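Local coordinates for protein sortase B (Clostridium perfringens, PDB 5YFK) that probably acts as a class B sortase, a cysteine transpeptidase that joins surface proteins to the bacterial cell wall through an acyl-thioester intermediate, at residues D18-L26 / D41-I51; F127-K137 / S186-G194. The protein carries 1 engineered substitution. All coordinates share one frame; numbering follows the deposited sequence.

Contact 1. Residues D18-L26 / D41-I51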
loop_
_atom_site.group_PDB
_atom_site.type_symbol
_atom_site.label_atom_id
_atom_site.label_comp_id
_atom_site.label_asym_id
_atom_site.label_seq_id
_atom_site.Cartn_x
_atom_site.Cartn_y
_atom_site.Cartn_z
ATOM N N ASP A 18 3.734 4.819 -15.945
ATOM C CA ASP A 18 2.427 4.444 -16.506
ATOM C C ASP A 18 2.502 3.836 -17.913
ATOM O O ASP A 18 1.580 3.153 -18.350
ATOM C CB ASP A 18 1.484 5.648 -16.520
ATOM C CG ASP A 18 0.826 5.889 -15.173
ATOM O OD1 ASP A 18 0.083 4.994 -14.700
ATOM O OD2 ASP A 18 1.094 6.950 -14.566
ATOM N N ASN A 19 3.625 4.019 -18.589
ATOM C CA ASN A 19 4.203 2.953 -19.401
ATOM C C ASN A 19 4.118 1.596 -18.690
ATOM O O ASN A 19 3.669 0.601 -19.266
ATOM C CB ASN A 19 5.667 3.288 -19.710
ATOM C CG ASN A 19 6.405 2.140 -20.367
ATOM O OD1 ASN A 19 6.896 1.233 -19.692
ATOM N ND2 ASN A 19 6.539 2.205 -21.687
ATOM N N LEU A 20 4.537 1.575 -17.427
ATOM C CA LEU A 20 4.627 0.344 -16.653
ATOM C C LEU A 20 3.266 -0.293 -16.431
ATOM O O LEU A 20 3.179 -1.471 -16.100
ATOM C CB LEU A 20 5.263 0.621 -15.290
ATOM C CG LEU A 20 6.705 1.114 -15.324
ATOM C CD1 LEU A 20 7.141 1.562 -13.933
ATOM C CD2 LEU A 20 7.612 0.015 -15.862
ATOM N N ARG A 21 2.225 0.528 -16.441
ATOM C CA ARG A 21 0.881 0.067 -16.130
ATOM C C ARG A 21 0.405 -0.985 -17.128
ATOM O O ARG A 21 -0.447 -1.829 -16.818
ATOM C CB ARG A 21 -0.076 1.247 -16.142
ATOM C CG ARG A 21 -1.303 1.037 -15.282
ATOM C CD ARG A 21 -1.997 2.358 -15.038
ATOM N NE ARG A 21 -3.447 2.208 -15.033
ATOM C CZ ARG A 21 -4.299 3.163 -15.392
ATOM N NH1 ARG A 21 -3.849 4.328 -15.843
ATOM N NH2 ARG A 21 -5.605 2.945 -15.332
ATOM N N SER A 22 1.006 -0.967 -18.310
ATOM C CA SER A 22 0.709 -1.972 -19.326
ATOM C C SER A 22 1.382 -3.294 -18.955
ATOM O O SER A 22 0.944 -4.358 -19.374
ATOM C CB SER A 22 1.193 -1.492 -20.696
ATOM O OG SER A 22 2.601 -1.634 -20.803
ATOM N N LEU A 23 2.333 -3.220 -18.024
ATOM C CA LEU A 23 3.001 -4.403 -17.485
ATOM C C LEU A 23 2.326 -4.923 -16.221
ATOM O O LEU A 23 2.897 -5.742 -15.501
ATOM C CB LEU A 23 4.455 -4.081 -17.152
ATOM C CG LEU A 23 5.493 -4.319 -18.241
ATOM C CD1 LEU A 23 6.875 -4.142 -17.640
ATOM C CD2 LEU A 23 5.336 -5.708 -18.848
ATOM N N SER A 24 1.123 -4.442 -15.941
ATOM C CA SER A 24 0.456 -4.825 -14.707
ATOM C C SER A 24 -0.031 -6.250 -14.802
ATOM O O SER A 24 -0.746 -6.599 -15.734
ATOM C CB SER A 24 -0.724 -3.923 -14.404
ATOM O OG SER A 24 -1.502 -4.526 -13.386
ATOM N N PRO A 25 0.289 -7.064 -13.791
ATOM C CA PRO A 25 -0.237 -8.411 -13.760
ATOM C C PRO A 25 -1.698 -8.446 -13.343
ATOM O O PRO A 25 -2.291 -9.516 -13.316
ATOM C CB PRO A 25 0.659 -9.118 -12.733
ATOM C CG PRO A 25 1.156 -8.022 -11.846
ATOM C CD PRO A 25 1.293 -6.827 -12.737
ATOM N N LEU A 26 -2.296 -7.270 -13.140
ATOM C CA LEU A 26 -3.722 -7.167 -12.845
ATOM C C LEU A 26 -4.475 -6.510 -14.008
ATOM O O LEU A 26 -5.206 -5.542 -13.807
ATOM C CB LEU A 26 -3.948 -6.347 -11.567
ATOM C CG LEU A 26 -3.368 -6.910 -10.261
ATOM C CD1 LEU A 26 -3.491 -5.918 -9.113
ATOM C CD2 LEU A 26 -4.030 -8.228 -9.887
ATOM N N ASP A 41 0.734 -12.864 -17.145
ATOM C CA ASP A 41 0.971 -12.093 -15.930
ATOM C C ASP A 41 2.331 -12.444 -15.316
ATOM O O ASP A 41 2.958 -11.626 -14.655
ATOM C CB ASP A 41 -0.150 -12.367 -14.927
ATOM C CG ASP A 41 -1.508 -11.871 -15.409
ATOM O OD1 ASP A 41 -1.562 -10.898 -16.195
ATOM O OD2 ASP A 41 -2.533 -12.346 -14.869
ATOM N N ALA A 42 2.803 -13.659 -15.573
ATOM C CA ALA A 42 4.095 -14.095 -15.062
ATOM C C ALA A 42 5.233 -13.396 -15.789
ATOM O O ALA A 42 6.164 -12.891 -15.160
ATOM C CB ALA A 42 4.234 -15.603 -15.202
ATOM N N GLU A 43 5.150 -13.331 -17.115
ATOM C CA GLU A 43 6.139 -12.576 -17.870
ATOM C C GLU A 43 6.083 -11.090 -17.514
ATOM O O GLU A 43 7.109 -10.410 -17.490
ATOM C CB GLU A 43 5.988 -12.778 -19.385
ATOM C CG GLU A 43 4.667 -13.361 -19.854
ATOM C CD GLU A 43 4.787 -14.051 -21.206
ATOM O OE1 GLU A 43 4.466 -15.256 -21.292
ATOM O OE2 GLU A 43 5.241 -13.401 -22.173
ATOM N N SER A 44 4.897 -10.601 -17.167
ATOM C CA SER A 44 4.780 -9.248 -16.623
ATOM C C SER A 44 5.669 -9.067 -15.404
ATOM O O SER A 44 6.515 -8.183 -15.388
ATOM C CB SER A 44 3.335 -8.930 -16.259
ATOM O OG SER A 44 2.760 -8.107 -17.252
ATOM N N GLU A 45 5.558 -9.976 -14.435
ATOM C CA GLU A 45 6.354 -9.868 -13.208
ATOM C C GLU A 45 7.834 -10.041 -13.497
ATOM O O GLU A 45 8.669 -9.365 -12.914
ATOM C CB GLU A 45 5.915 -10.883 -12.154
ATOM C CG GLU A 45 4.500 -10.671 -11.664
ATOM C CD GLU A 45 4.363 -10.820 -10.150
ATOM O OE1 GLU A 45 4.366 -11.984 -9.662
ATOM O OE2 GLU A 45 4.129 -9.782 -9.474
ATOM N N LYS A 46 8.176 -10.942 -14.407
ATOM C CA LYS A 46 9.581 -11.123 -14.732
ATOM C C LYS A 46 10.182 -9.878 -15.360
ATOM O O LYS A 46 11.304 -9.498 -15.032
ATOM C CB LYS A 46 9.772 -12.351 -15.627
ATOM C CG LYS A 46 9.569 -13.648 -14.864
ATOM C CD LYS A 46 9.794 -14.870 -15.740
ATOM C CE LYS A 46 9.392 -16.147 -15.020
ATOM N NZ LYS A 46 10.560 -16.770 -14.342
ATOM N N ASN A 47 9.411 -9.194 -16.205
ATOM C CA ASN A 47 9.884 -7.965 -16.833
ATOM C C ASN A 47 10.028 -6.834 -15.837
ATOM O O ASN A 47 11.023 -6.149 -15.821
ATOM C CB ASN A 47 8.936 -7.534 -17.945
ATOM C CG ASN A 47 9.296 -8.153 -19.281
ATOM O OD1 ASN A 47 10.471 -8.218 -19.650
ATOM N ND2 ASN A 47 8.311 -8.737 -19.934
ATOM N N LEU A 48 9.084 -6.724 -14.907
ATOM C CA LEU A 48 9.251 -5.779 -13.806
ATOM C C LEU A 48 10.516 -6.030 -12.977
ATOM O O LEU A 48 11.240 -5.099 -12.668
ATOM C CB LEU A 48 8.007 -5.813 -12.914
ATOM C CG LEU A 48 6.769 -5.288 -13.639
ATOM C CD1 LEU A 48 5.469 -5.796 -13.017
ATOM C CD2 LEU A 48 6.817 -3.773 -13.624
ATOM N N LYS A 49 10.687 -7.259 -12.496
ATOM C CA LYS A 49 11.881 -7.638 -11.728
ATOM C C LYS A 49 13.176 -7.308 -12.490
ATOM O O LYS A 49 14.175 -6.889 -11.903
ATOM C CB LYS A 49 11.827 -9.135 -11.416
ATOM C CG LYS A 49 11.999 -9.492 -9.951
ATOM C CD LYS A 49 11.574 -10.930 -9.682
ATOM C CE LYS A 49 10.080 -11.136 -9.920
ATOM N NZ LYS A 49 9.520 -12.229 -9.071
ATOM N N ASN A 50 13.138 -7.462 -13.809
ATOM C CA ASN A 50 14.311 -7.229 -14.637
ATOM C C ASN A 50 14.588 -5.742 -14.771
ATOM O O ASN A 50 15.726 -5.306 -14.645
ATOM C CB ASN A 50 14.119 -7.866 -16.014
ATOM C CG ASN A 50 15.388 -7.853 -16.846
ATOM O OD1 ASN A 50 16.363 -8.542 -16.532
ATOM N ND2 ASN A 50 15.373 -7.084 -17.930
ATOM N N ILE A 51 13.533 -4.944 -14.895
ATOM C CA ILE A 51 13.694 -3.497 -14.884
ATOM C C ILE A 51 14.256 -3.016 -13.544
ATOM O O ILE A 51 15.137 -2.153 -13.501
ATOM C CB ILE A 51 12.365 -2.777 -15.189
ATOM C CG1 ILE A 51 11.926 -3.053 -16.627
ATOM C CG2 ILE A 51 12.530 -1.276 -15.001
ATOM C CD1 ILE A 51 10.426 -3.040 -16.837
#
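L23 and P25 bring the end of segment 18-26 against one side of helix 35-51, L23 CA 5.2 Å from S44 CA and P25 CA 4.4 Å from D41 CA. This is packing within the N-terminal helical region that flanks the sortase beta-fold. L23 carries the apolar part: its CD1 meets I51 CD1 tip to tip at 3.8 Å and lies 4.0 Å from L48 CD2, while its branched end crosses the N47 side chain at about a right angle, touching CB. Branched apolar side chains suit a place lined by such carbon atoms. L20 adds a looser contact with L48 and I51, and F84 from a loop packs on all three. S44, small enough for the close approach, turns its hydroxyl to the L23 carbonyl in a weak hydrogen bond. Beyond it the P25 ring, compact and without an N-H, rests against the D41 CB and crosses the E45 chain at about a right angle; W58 and Y142 of the sheet also touch P25. The E45 carboxylate is buried but satisfied by Y55 OH and G145 N, which tie the helix to the beta-fold. Within segment 18-26, the chain after L23 is shaped by an ST turn: the S24 side chain, with OG anti to the backbone N (chi1 167°), accepts from L26 N at 2.9 Å.

Contact 2. Residues F127-K137 / S186-G194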
loop_
_atom_site.group_PDB
_atom_site.type_symbol
_atom_site.label_atom_id
_atom_site.label_comp_id
_atom_site.label_asym_id
_atom_site.label_seq_id
_atom_site.Cartn_x
_atom_site.Cartn_y
_atom_site.Cartn_z
ATOM N N PHE A 127 -10.415 8.146 1.252
ATOM C CA PHE A 127 -10.980 7.236 2.236
ATOM C C PHE A 127 -11.424 7.938 3.512
ATOM O O PHE A 127 -12.194 7.370 4.294
ATOM C CB PHE A 127 -9.989 6.111 2.522
ATOM C CG PHE A 127 -9.922 5.104 1.426
ATOM C CD1 PHE A 127 -10.963 4.205 1.250
ATOM C CD2 PHE A 127 -8.916 5.157 0.471
ATOM C CE1 PHE A 127 -10.983 3.331 0.182
ATOM C CE2 PHE A 127 -8.914 4.271 -0.597
ATOM C CZ PHE A 127 -9.922 3.325 -0.717
ATOM N N LYS A 128 -11.080 9.221 3.655
ATOM C CA LYS A 128 -11.562 10.004 4.816
ATOM C C LYS A 128 -13.020 10.452 4.686
ATOM O O LYS A 128 -13.647 10.888 5.674
ATOM C CB LYS A 128 -10.681 11.225 5.035
ATOM C CG LYS A 128 -9.292 10.891 5.573
ATOM C CD LYS A 128 -8.286 11.993 5.237
ATOM C CE LYS A 128 -8.677 13.329 5.817
ATOM N NZ LYS A 128 -7.771 14.393 5.328
ATOM N N ASN A 129 -13.566 10.251 3.495
ATOM C CA ASN A 129 -14.985 10.508 3.205
ATOM C C ASN A 129 -15.807 9.238 3.384
ATOM O O ASN A 129 -15.449 8.189 2.847
ATOM C CB ASN A 129 -15.117 11.045 1.767
ATOM C CG ASN A 129 -16.574 11.141 1.307
ATOM O OD1 ASN A 129 -17.221 10.136 1.021
ATOM N ND2 ASN A 129 -17.081 12.357 1.220
ATOM N N GLU A 130 -16.845 9.288 4.227
ATOM C CA GLU A 130 -17.540 8.079 4.647
ATOM C C GLU A 130 -18.193 7.351 3.467
ATOM O O GLU A 130 -18.119 6.133 3.371
ATOM C CB GLU A 130 -18.585 8.409 5.719
ATOM C CG GLU A 130 -19.285 7.198 6.292
ATOM C CD GLU A 130 -20.042 7.523 7.557
ATOM O OE1 GLU A 130 -20.028 8.700 7.972
ATOM O OE2 GLU A 130 -20.634 6.601 8.140
ATOM N N ASN A 131 -18.759 8.111 2.526
ATOM C CA ASN A 131 -19.388 7.518 1.359
ATOM C C ASN A 131 -18.352 6.735 0.559
ATOM O O ASN A 131 -18.602 5.613 0.152
ATOM C CB ASN A 131 -20.014 8.592 0.464
ATOM C CG ASN A 131 -21.361 9.071 0.973
ATOM O OD1 ASN A 131 -22.089 8.342 1.666
ATOM N ND2 ASN A 131 -21.712 10.296 0.613
ATOM N N PHE A 132 -17.205 7.360 0.305
ATOM C CA PHE A 132 -16.108 6.691 -0.383
ATOM C C PHE A 132 -15.687 5.403 0.321
ATOM O O PHE A 132 -15.405 4.402 -0.348
ATOM C CB PHE A 132 -14.910 7.637 -0.487
ATOM C CG PHE A 132 -13.914 7.253 -1.563
ATOM C CD1 PHE A 132 -12.896 6.342 -1.289
ATOM C CD2 PHE A 132 -14.129 7.629 -2.875
ATOM C CE1 PHE A 132 -12.031 5.929 -2.284
ATOM C CE2 PHE A 132 -13.276 7.228 -3.884
ATOM C CZ PHE A 132 -12.239 6.345 -3.590
ATOM N N PHE A 133 -15.379 5.519 1.618
ATOM C CA PHE A 133 -15.028 4.352 2.462
ATOM C C PHE A 133 -16.045 3.212 2.327
ATOM O O PHE A 133 -15.686 2.045 2.215
ATOM C CB PHE A 133 -14.915 4.787 3.940
ATOM C CG PHE A 133 -14.590 3.670 4.903
ATOM C CD1 PHE A 133 -15.601 2.969 5.539
ATOM C CD2 PHE A 133 -13.282 3.425 5.288
ATOM C CE1 PHE A 133 -15.311 1.949 6.409
ATOM C CE2 PHE A 133 -12.990 2.467 6.248
ATOM C CZ PHE A 133 -14.014 1.720 6.800
ATOM N N ASN A 134 -17.327 3.542 2.399
ATOM C CA ASN A 134 -18.358 2.532 2.237
ATOM C C ASN A 134 -18.361 1.869 0.877
ATOM O O ASN A 134 -18.658 0.678 0.767
ATOM C CB ASN A 134 -19.738 3.149 2.490
ATOM C CG ASN A 134 -19.980 3.428 3.955
ATOM O OD1 ASN A 134 -19.263 2.916 4.821
ATOM N ND2 ASN A 134 -20.890 4.356 4.233
ATOM N N ALA A 135 -18.057 2.647 -0.160
ATOM C CA ALA A 135 -18.255 2.208 -1.540
ATOM C C ALA A 135 -17.037 1.477 -2.082
ATOM O O ALA A 135 -17.170 0.581 -2.932
ATOM C CB ALA A 135 -18.575 3.399 -2.423
ATOM N N ASN A 136 -15.867 1.785 -1.520
ATOM C CA ASN A 136 -14.603 1.268 -2.025
ATOM C C ASN A 136 -13.823 0.484 -0.972
ATOM O O ASN A 136 -13.262 1.064 -0.042
ATOM C CB ASN A 136 -13.774 2.416 -2.560
ATOM C CG ASN A 136 -14.484 3.153 -3.691
ATOM O OD1 ASN A 136 -14.666 2.616 -4.781
ATOM N ND2 ASN A 136 -15.018 4.308 -3.385
ATOM N N LYS A 137 -14.026 -0.826 -0.988
ATOM C CA LYS A 137 -13.683 -1.683 0.142
ATOM C C LYS A 137 -12.280 -2.312 -0.033
ATOM O O LYS A 137 -11.721 -2.828 0.932
ATOM C CB LYS A 137 -14.727 -2.797 0.288
ATOM C CG LYS A 137 -16.083 -2.335 0.797
ATOM C CD LYS A 137 -16.995 -3.540 0.996
ATOM C CE LYS A 137 -18.420 -3.112 1.291
ATOM N NZ LYS A 137 -19.293 -4.303 1.478
ATOM N N SER A 186 -9.690 0.729 16.321
ATOM C CA SER A 186 -10.252 1.752 17.198
ATOM C C SER A 186 -9.983 3.148 16.716
ATOM O O SER A 186 -10.781 4.050 16.926
ATOM C CB SER A 186 -9.680 1.610 18.614
ATOM O OG SER A 186 -10.173 0.425 19.189
ATOM N N LYS A 187 -8.857 3.325 16.043
ATOM C CA LYS A 187 -8.476 4.610 15.466
ATOM C C LYS A 187 -9.353 5.051 14.270
ATOM O O LYS A 187 -9.259 6.194 13.828
ATOM C CB LYS A 187 -7.020 4.524 14.985
ATOM C CG LYS A 187 -5.978 4.667 16.061
ATOM C CD LYS A 187 -4.625 4.840 15.409
ATOM C CE LYS A 187 -3.476 4.626 16.365
ATOM N NZ LYS A 187 -3.151 5.890 17.060
ATOM N N SER A 188 -10.010 4.100 13.603
ATOM C CA SER A 188 -10.691 4.399 12.353
ATOM C C SER A 188 -11.777 5.446 12.557
ATOM O O SER A 188 -12.522 5.397 13.546
ATOM C CB SER A 188 -11.309 3.159 11.718
ATOM O OG SER A 188 -11.786 3.458 10.413
ATOM N N LEU A 189 -11.844 6.374 11.614
ATOM C CA LEU A 189 -12.977 7.298 11.472
ATOM C C LEU A 189 -14.285 6.549 11.297
ATOM O O LEU A 189 -15.327 6.998 11.797
ATOM C CB LEU A 189 -12.739 8.186 10.254
ATOM C CG LEU A 189 -11.539 9.114 10.386
ATOM C CD1 LEU A 189 -11.160 9.664 9.025
ATOM C CD2 LEU A 189 -11.815 10.257 11.350
ATOM N N PHE A 190 -14.212 5.378 10.651
ATOM C CA PHE A 190 -15.390 4.638 10.179
ATOM C C PHE A 190 -15.259 3.151 10.517
ATOM O O PHE A 190 -14.197 2.547 10.329
ATOM C CB PHE A 190 -15.600 4.798 8.657
ATOM C CG PHE A 190 -15.553 6.218 8.171
ATOM C CD1 PHE A 190 -16.401 7.172 8.678
ATOM C CD2 PHE A 190 -14.635 6.605 7.196
ATOM C CE1 PHE A 190 -16.319 8.492 8.273
ATOM C CE2 PHE A 190 -14.506 7.925 6.835
ATOM C CZ PHE A 190 -15.381 8.871 7.345
ATOM N N LYS A 191 -16.372 2.551 10.936
ATOM C CA LYS A 191 -16.414 1.130 11.291
ATOM C C LYS A 191 -16.892 0.288 10.102
ATOM O O LYS A 191 -17.832 0.664 9.412
ATOM C CB LYS A 191 -17.330 0.942 12.500
ATOM C CG LYS A 191 -17.752 -0.491 12.776
ATOM C CD LYS A 191 -16.805 -1.175 13.743
ATOM C CE LYS A 191 -16.963 -2.686 13.662
ATOM N NZ LYS A 191 -15.956 -3.376 14.508
ATOM N N ARG A 192 -16.109 -0.725 9.741
ATOM C CA ARG A 192 -16.519 -1.721 8.753
ATOM C C ARG A 192 -17.229 -2.888 9.428
ATOM O O ARG A 192 -16.633 -3.620 10.236
ATOM C CB ARG A 192 -15.307 -2.256 7.978
ATOM C CG ARG A 192 -15.679 -3.160 6.810
ATOM C CD ARG A 192 -16.130 -2.376 5.592
ATOM N NE ARG A 192 -15.027 -1.665 4.953
ATOM C CZ ARG A 192 -15.188 -0.691 4.072
ATOM N NH1 ARG A 192 -14.133 -0.131 3.502
ATOM N NH2 ARG A 192 -16.415 -0.273 3.749
ATOM N N ASP A 193 -18.504 -3.055 9.089
ATOM C CA ASP A 193 -19.329 -4.066 9.724
ATOM C C ASP A 193 -18.951 -5.463 9.245
ATOM O O ASP A 193 -18.738 -5.680 8.051
ATOM C CB ASP A 193 -20.807 -3.813 9.413
ATOM C CG ASP A 193 -21.331 -2.535 10.034
ATOM O OD1 ASP A 193 -20.715 -2.020 10.993
ATOM O OD2 ASP A 193 -22.438 -2.114 9.637
ATOM N N GLY A 194 -18.869 -6.404 10.185
ATOM C CA GLY A 194 -18.822 -7.835 9.863
ATOM C C GLY A 194 -17.460 -8.305 9.366
ATOM O O GLY A 194 -17.344 -9.363 8.755
#
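F133 of helix 130-135 lies between F190 and R192, joining this short helix of the sortase fold to the loop that leads toward strand 203-210. The R192 guanidinium lies flat on one face of the F133 ring, planes 7° apart, in a cation-pi stack with CZ 3.9 Å from the ring centroid. On the opposite face F190 CB makes a CH-pi contact. Arginine suits its place because the same flat group also binds end-on: NH1 and NH2 both donate to F133 O, which lies in the guanidinium plane, from the same face of the carbonyl. The R192 chain, bent at chi2 and chi3, folds back to make both contacts. K137 CG covers the other guanidinium face, 3.6 Å from NH2, and NE donates a hydrogen bond to I152 O. The F190 ring, turned 53° from that of F133, has E130 CA and CB over one face, while the F127 and K128 carbonyls meet its edge. Farther out, N129 caps helix 130-135, its OD1 accepting from F132 N. In the loop itself, S188 OG accepts from V155 N of strand 146-159 and donates to F190 O at 2.6 Å.

How the contacts relate
Contacts 1 and 2 lie on opposite sides of the chain's centre, their own centres 31 Å apart and their nearest atoms about 13 Å apart without touching. In sequence they follow in series, contact 1 closing before contact 2 opens. Contact 1 packs the N-terminal helical region beside strands 55-61 and 138-143, away from the predicted catalytic residues. Contact 2 comes nearer to two of them: the K128 side chain is about 10 Å from those of R217, the predicted transition-state stabiliser, and S209, the engineered residue at the predicted acyl-thioester position. K128 also forms a salt bridge with D212, between those two positions in sequence. Contact 2 touches strands 146-159 and 216-225, of the same mixed sheet.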